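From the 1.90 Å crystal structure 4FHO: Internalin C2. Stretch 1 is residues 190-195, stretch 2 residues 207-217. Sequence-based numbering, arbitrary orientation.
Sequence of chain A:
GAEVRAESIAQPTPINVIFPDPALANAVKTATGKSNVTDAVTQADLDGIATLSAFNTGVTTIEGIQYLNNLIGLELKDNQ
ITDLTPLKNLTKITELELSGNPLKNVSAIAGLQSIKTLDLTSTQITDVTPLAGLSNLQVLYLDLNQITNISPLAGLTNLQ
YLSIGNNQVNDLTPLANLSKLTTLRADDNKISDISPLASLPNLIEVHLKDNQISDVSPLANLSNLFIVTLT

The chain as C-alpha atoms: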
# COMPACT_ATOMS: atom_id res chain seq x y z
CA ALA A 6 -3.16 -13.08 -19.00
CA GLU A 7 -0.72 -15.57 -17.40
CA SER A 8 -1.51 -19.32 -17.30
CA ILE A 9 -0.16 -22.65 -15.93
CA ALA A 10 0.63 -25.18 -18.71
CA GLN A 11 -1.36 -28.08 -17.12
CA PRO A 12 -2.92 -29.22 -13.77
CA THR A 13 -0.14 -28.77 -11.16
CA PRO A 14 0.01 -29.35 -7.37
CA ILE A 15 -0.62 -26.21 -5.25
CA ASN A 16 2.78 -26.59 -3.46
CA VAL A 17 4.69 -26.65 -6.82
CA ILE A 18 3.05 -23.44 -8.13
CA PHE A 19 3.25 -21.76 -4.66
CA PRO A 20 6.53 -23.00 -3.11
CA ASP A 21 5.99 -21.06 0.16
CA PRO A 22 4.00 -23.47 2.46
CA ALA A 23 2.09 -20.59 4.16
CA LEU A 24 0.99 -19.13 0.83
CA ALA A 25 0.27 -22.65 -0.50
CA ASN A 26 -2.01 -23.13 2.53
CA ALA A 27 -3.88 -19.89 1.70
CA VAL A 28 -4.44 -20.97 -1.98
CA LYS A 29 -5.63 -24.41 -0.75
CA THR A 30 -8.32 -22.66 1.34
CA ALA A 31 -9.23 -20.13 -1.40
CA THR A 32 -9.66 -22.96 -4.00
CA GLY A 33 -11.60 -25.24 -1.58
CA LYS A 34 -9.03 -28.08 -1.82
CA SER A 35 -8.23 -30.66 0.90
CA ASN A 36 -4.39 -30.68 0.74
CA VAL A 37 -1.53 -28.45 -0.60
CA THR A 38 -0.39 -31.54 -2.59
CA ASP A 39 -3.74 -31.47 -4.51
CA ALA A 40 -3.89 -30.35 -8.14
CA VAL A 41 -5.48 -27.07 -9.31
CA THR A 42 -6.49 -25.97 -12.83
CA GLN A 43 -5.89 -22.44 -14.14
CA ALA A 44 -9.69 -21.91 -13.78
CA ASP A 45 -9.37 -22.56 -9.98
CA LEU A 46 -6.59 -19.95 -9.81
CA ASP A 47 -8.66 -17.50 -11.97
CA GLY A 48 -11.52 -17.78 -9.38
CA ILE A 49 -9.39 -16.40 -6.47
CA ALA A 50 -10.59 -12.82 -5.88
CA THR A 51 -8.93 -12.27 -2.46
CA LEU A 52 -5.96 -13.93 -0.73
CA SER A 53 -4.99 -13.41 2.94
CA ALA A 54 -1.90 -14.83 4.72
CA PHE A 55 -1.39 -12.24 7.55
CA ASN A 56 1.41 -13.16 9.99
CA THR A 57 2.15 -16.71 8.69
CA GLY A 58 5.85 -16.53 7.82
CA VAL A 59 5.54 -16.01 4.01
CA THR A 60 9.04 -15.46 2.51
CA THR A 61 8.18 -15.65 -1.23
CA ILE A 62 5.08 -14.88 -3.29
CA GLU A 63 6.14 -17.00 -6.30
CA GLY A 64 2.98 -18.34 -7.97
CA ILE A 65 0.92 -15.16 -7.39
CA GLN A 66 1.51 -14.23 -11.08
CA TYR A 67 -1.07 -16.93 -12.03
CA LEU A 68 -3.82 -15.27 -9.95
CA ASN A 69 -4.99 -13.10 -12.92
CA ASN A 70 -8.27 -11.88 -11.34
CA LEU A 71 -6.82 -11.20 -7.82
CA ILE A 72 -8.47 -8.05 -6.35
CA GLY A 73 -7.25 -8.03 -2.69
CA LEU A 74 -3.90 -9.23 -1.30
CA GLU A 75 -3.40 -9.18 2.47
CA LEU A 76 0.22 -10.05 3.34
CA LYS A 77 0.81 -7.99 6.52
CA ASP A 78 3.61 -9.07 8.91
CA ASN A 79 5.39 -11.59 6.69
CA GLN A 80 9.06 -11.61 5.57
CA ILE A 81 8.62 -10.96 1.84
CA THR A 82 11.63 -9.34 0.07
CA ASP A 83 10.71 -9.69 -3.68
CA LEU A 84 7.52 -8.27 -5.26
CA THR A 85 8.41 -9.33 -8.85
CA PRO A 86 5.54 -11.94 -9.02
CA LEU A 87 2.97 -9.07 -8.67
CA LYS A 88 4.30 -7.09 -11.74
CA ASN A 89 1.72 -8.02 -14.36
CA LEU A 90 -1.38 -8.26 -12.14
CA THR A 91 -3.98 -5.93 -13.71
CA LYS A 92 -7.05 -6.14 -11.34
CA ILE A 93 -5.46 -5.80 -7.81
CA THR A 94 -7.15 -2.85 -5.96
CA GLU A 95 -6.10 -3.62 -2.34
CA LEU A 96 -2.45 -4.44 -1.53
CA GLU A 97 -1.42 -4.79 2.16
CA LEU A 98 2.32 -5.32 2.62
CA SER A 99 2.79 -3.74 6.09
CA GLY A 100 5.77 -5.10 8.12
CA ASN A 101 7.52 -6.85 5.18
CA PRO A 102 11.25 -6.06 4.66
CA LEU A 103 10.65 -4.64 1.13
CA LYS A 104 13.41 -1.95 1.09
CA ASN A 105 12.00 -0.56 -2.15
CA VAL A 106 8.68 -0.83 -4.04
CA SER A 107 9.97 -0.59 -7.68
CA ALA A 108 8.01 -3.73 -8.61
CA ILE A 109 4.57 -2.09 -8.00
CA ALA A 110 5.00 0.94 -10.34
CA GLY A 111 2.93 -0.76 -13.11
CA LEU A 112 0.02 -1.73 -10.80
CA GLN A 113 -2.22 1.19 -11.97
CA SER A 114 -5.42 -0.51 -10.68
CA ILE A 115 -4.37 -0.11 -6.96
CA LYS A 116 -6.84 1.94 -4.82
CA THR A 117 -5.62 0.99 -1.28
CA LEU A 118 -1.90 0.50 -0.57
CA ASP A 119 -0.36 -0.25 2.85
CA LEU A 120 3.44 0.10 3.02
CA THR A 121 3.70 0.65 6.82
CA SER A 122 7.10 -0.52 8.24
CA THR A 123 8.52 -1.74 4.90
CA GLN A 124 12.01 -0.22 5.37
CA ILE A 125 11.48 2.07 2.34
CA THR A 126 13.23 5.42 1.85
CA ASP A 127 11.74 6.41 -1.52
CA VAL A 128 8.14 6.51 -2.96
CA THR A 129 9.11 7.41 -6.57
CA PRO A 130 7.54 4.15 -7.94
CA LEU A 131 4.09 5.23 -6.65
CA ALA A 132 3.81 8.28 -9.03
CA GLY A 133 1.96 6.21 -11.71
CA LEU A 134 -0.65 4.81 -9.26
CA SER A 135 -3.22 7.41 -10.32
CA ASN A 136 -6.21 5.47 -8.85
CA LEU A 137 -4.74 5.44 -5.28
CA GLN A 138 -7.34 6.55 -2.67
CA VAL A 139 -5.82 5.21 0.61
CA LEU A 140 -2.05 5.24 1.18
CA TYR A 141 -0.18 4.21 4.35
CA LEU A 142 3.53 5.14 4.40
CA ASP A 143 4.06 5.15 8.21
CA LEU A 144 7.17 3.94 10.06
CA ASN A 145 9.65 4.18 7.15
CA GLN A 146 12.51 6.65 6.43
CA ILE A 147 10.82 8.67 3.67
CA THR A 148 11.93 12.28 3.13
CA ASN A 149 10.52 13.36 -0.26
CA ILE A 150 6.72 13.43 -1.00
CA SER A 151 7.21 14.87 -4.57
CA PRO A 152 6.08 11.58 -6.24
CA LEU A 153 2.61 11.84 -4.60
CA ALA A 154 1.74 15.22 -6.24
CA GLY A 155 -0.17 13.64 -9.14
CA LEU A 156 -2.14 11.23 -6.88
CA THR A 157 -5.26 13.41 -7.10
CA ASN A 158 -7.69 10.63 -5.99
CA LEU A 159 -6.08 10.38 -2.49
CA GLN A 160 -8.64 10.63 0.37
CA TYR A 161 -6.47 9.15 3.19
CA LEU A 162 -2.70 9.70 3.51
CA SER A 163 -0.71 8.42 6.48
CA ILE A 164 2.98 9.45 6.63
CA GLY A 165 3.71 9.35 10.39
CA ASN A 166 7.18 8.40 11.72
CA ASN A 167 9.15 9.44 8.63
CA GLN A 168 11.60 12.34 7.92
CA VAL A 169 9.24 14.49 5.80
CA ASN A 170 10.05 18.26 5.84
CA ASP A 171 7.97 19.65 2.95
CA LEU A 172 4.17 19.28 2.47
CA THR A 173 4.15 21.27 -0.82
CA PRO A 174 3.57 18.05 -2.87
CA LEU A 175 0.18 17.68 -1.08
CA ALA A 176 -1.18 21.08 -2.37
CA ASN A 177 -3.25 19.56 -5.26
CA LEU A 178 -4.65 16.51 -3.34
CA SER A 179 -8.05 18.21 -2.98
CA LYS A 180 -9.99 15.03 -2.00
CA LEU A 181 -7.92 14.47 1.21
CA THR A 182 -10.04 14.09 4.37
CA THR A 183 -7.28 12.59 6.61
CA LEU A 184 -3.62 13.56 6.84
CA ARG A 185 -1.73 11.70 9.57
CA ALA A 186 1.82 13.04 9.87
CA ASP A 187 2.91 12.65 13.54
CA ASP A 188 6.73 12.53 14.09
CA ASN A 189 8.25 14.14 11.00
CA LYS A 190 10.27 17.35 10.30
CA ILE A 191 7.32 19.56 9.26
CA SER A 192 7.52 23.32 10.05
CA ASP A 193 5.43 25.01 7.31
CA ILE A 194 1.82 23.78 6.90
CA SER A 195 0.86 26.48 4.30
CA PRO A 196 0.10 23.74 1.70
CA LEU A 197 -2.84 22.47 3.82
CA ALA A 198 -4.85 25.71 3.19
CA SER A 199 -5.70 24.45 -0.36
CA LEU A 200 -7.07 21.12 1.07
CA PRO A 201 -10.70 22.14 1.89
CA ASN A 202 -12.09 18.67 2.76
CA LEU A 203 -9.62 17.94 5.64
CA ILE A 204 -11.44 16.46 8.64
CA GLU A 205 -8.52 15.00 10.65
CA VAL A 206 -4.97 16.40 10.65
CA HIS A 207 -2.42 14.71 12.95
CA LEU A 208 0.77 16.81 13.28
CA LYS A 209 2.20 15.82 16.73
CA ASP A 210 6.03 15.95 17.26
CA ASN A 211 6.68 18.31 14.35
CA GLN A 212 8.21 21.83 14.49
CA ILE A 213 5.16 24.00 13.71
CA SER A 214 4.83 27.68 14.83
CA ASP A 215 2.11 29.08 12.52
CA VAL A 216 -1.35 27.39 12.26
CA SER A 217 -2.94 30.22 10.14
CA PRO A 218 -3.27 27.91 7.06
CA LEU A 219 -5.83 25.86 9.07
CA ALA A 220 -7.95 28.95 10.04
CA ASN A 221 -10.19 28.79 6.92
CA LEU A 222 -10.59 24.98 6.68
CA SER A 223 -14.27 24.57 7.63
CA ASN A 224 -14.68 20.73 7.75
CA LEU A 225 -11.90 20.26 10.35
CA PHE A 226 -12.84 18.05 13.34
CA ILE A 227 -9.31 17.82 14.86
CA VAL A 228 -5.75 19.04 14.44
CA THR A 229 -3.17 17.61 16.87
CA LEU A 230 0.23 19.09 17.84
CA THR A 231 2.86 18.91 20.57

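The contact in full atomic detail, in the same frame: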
# COMPACT_ATOMS: atom_id res chain seq x y z
N LYS A 190 9.51 16.11 10.19
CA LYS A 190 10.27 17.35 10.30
C LYS A 190 9.50 18.50 9.65
O LYS A 190 10.09 19.33 8.98
CB LYS A 190 11.66 17.15 9.68
CG LYS A 190 12.50 16.06 10.32
CD LYS A 190 13.17 16.54 11.61
CE LYS A 190 13.65 15.38 12.47
NZ LYS A 190 14.50 14.40 11.73
N ILE A 191 8.19 18.56 9.89
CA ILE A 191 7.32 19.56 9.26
C ILE A 191 7.39 20.85 10.09
O ILE A 191 7.26 20.81 11.32
CB ILE A 191 5.87 19.03 9.12
CG1 ILE A 191 5.83 17.78 8.20
CG2 ILE A 191 4.93 20.10 8.58
CD1 ILE A 191 4.56 16.95 8.29
N SER A 192 7.64 21.98 9.43
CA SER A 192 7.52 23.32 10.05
C SER A 192 6.54 24.29 9.39
O SER A 192 6.01 25.15 10.07
CB SER A 192 8.90 23.99 10.15
OG SER A 192 9.55 24.01 8.89
N ASP A 193 6.34 24.16 8.08
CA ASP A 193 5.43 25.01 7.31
C ASP A 193 4.27 24.10 6.96
O ASP A 193 4.48 23.06 6.37
CB ASP A 193 6.16 25.51 6.04
CG ASP A 193 5.39 26.58 5.27
OD1 ASP A 193 4.18 26.76 5.47
OD2 ASP A 193 6.04 27.25 4.45
N ILE A 194 3.05 24.48 7.34
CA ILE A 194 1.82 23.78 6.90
C ILE A 194 0.94 24.62 5.95
O ILE A 194 -0.23 24.30 5.74
CB ILE A 194 0.99 23.20 8.10
CG1 ILE A 194 0.52 24.29 9.06
CG2 ILE A 194 1.82 22.18 8.85
CD1 ILE A 194 -0.61 23.82 9.96
N SER A 195 1.53 25.65 5.33
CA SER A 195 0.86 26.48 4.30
C SER A 195 0.15 25.69 3.20
O SER A 195 -0.97 26.04 2.86
CB SER A 195 1.81 27.51 3.68
OG SER A 195 2.25 28.43 4.66
N HIS A 207 -3.26 15.09 11.82
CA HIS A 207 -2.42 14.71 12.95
C HIS A 207 -1.02 15.20 12.66
O HIS A 207 -0.36 14.72 11.73
CB HIS A 207 -2.46 13.20 13.21
CG HIS A 207 -3.72 12.70 13.87
ND1 HIS A 207 -3.84 11.42 14.30
CD2 HIS A 207 -4.92 13.31 14.16
CE1 HIS A 207 -5.05 11.25 14.84
NE2 HIS A 207 -5.71 12.41 14.77
N LEU A 208 -0.55 16.17 13.46
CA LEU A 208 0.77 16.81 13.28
C LEU A 208 1.58 16.87 14.58
O LEU A 208 2.38 17.78 14.75
CB LEU A 208 0.58 18.20 12.67
CG LEU A 208 0.07 18.27 11.22
CD1 LEU A 208 -0.40 19.69 10.90
CD2 LEU A 208 1.09 17.84 10.20
N LYS A 209 1.44 15.87 15.47
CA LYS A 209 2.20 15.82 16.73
C LYS A 209 3.70 15.63 16.45
O LYS A 209 4.04 15.09 15.43
CB LYS A 209 1.73 14.67 17.64
CG LYS A 209 0.28 14.78 18.08
CD LYS A 209 -0.21 13.58 18.87
CE LYS A 209 0.47 13.45 20.21
NZ LYS A 209 -0.38 12.71 21.19
N ASP A 210 4.56 16.10 17.35
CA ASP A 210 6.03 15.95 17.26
C ASP A 210 6.59 16.40 15.90
O ASP A 210 7.37 15.71 15.25
CB ASP A 210 6.46 14.51 17.62
CG ASP A 210 6.31 14.22 19.10
OD1 ASP A 210 7.27 14.51 19.86
OD2 ASP A 210 5.25 13.71 19.52
N ASN A 211 6.12 17.57 15.47
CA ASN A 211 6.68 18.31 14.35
C ASN A 211 7.14 19.65 14.91
O ASN A 211 7.12 19.84 16.13
CB ASN A 211 5.62 18.43 13.25
CG ASN A 211 5.49 17.17 12.42
OD1 ASN A 211 6.38 16.85 11.60
ND2 ASN A 211 4.40 16.44 12.60
N GLN A 212 7.60 20.56 14.06
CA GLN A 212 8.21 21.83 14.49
C GLN A 212 7.43 23.00 13.91
O GLN A 212 7.97 23.82 13.18
CB GLN A 212 9.70 21.86 14.08
CG GLN A 212 10.53 20.73 14.70
CD GLN A 212 10.66 19.52 13.79
OE1 GLN A 212 11.27 19.60 12.72
NE2 GLN A 212 10.12 18.37 14.23
N ILE A 213 6.15 23.08 14.29
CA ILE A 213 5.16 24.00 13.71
C ILE A 213 4.93 25.19 14.65
O ILE A 213 4.63 24.99 15.83
CB ILE A 213 3.84 23.26 13.40
CG1 ILE A 213 4.05 22.21 12.30
CG2 ILE A 213 2.74 24.24 12.98
CD1 ILE A 213 2.93 21.20 12.17
N SER A 214 5.08 26.41 14.12
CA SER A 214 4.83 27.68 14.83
C SER A 214 3.53 28.37 14.43
O SER A 214 2.86 28.97 15.27
CB SER A 214 5.97 28.67 14.55
OG SER A 214 7.20 28.25 15.13
N ASP A 215 3.18 28.30 13.14
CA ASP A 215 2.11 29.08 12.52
C ASP A 215 1.01 28.12 12.05
O ASP A 215 1.25 27.33 11.14
CB ASP A 215 2.70 29.88 11.35
CG ASP A 215 1.69 30.82 10.66
OD1 ASP A 215 0.57 31.04 11.17
OD2 ASP A 215 2.06 31.34 9.59
N VAL A 216 -0.17 28.19 12.68
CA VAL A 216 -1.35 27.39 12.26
C VAL A 216 -2.43 28.20 11.50
O VAL A 216 -3.54 27.70 11.28
CB VAL A 216 -1.95 26.57 13.44
CG1 VAL A 216 -0.95 25.52 13.89
CG2 VAL A 216 -2.39 27.46 14.60
N SER A 217 -2.08 29.41 11.03
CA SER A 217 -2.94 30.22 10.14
C SER A 217 -3.51 29.50 8.91
O SER A 217 -4.69 29.70 8.59
CB SER A 217 -2.20 31.49 9.66
OG SER A 217 -1.76 32.28 10.75
O HOH W 1 3.70 27.02 9.72

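Two neighbouring loop segments of one chain pack side by side through two direct hydrogen bonds, one bridging water and a small aliphatic cluster. The bonds centre on I191. Its backbone N donates to N211 OD1 at 3.0 Å, and its O accepts from Q212 N at 2.8 Å. N211 suits its place because its amide carries both an acceptor and a donor. N211 OD1 accepts from I191 N, and N211 ND2 makes a weak hydrogen bond to L208 O within its own stretch, at 3.2 Å. Next along, S192 CA lies 3.2 Å from Q212 O in a CA-H...O contact. Further on, water 1 donates to S192 O at 3.0 Å and to D215 O at 2.8 Å, joining the backbones where they do not bond directly.

The apolar cluster is built from branched side chains. I194 points toward the other stretch and is buried. Its CG2 meets I213 CD1 at 3.6 Å and L208 CD1 at 3.9 Å, while its CD1 reaches V216 CG1 at 4.3 Å, V216 being exposed at the edge. I191, also buried, adds CD1 against L208 CD2 at 4.1 Å. The side chains of D193 and D215 act within their own stretches: D193 OD1 accepts from S195 N and OG, and D215 OD1 from S217 N and OG. Together the two stretches bury 482 Å², both sides summed.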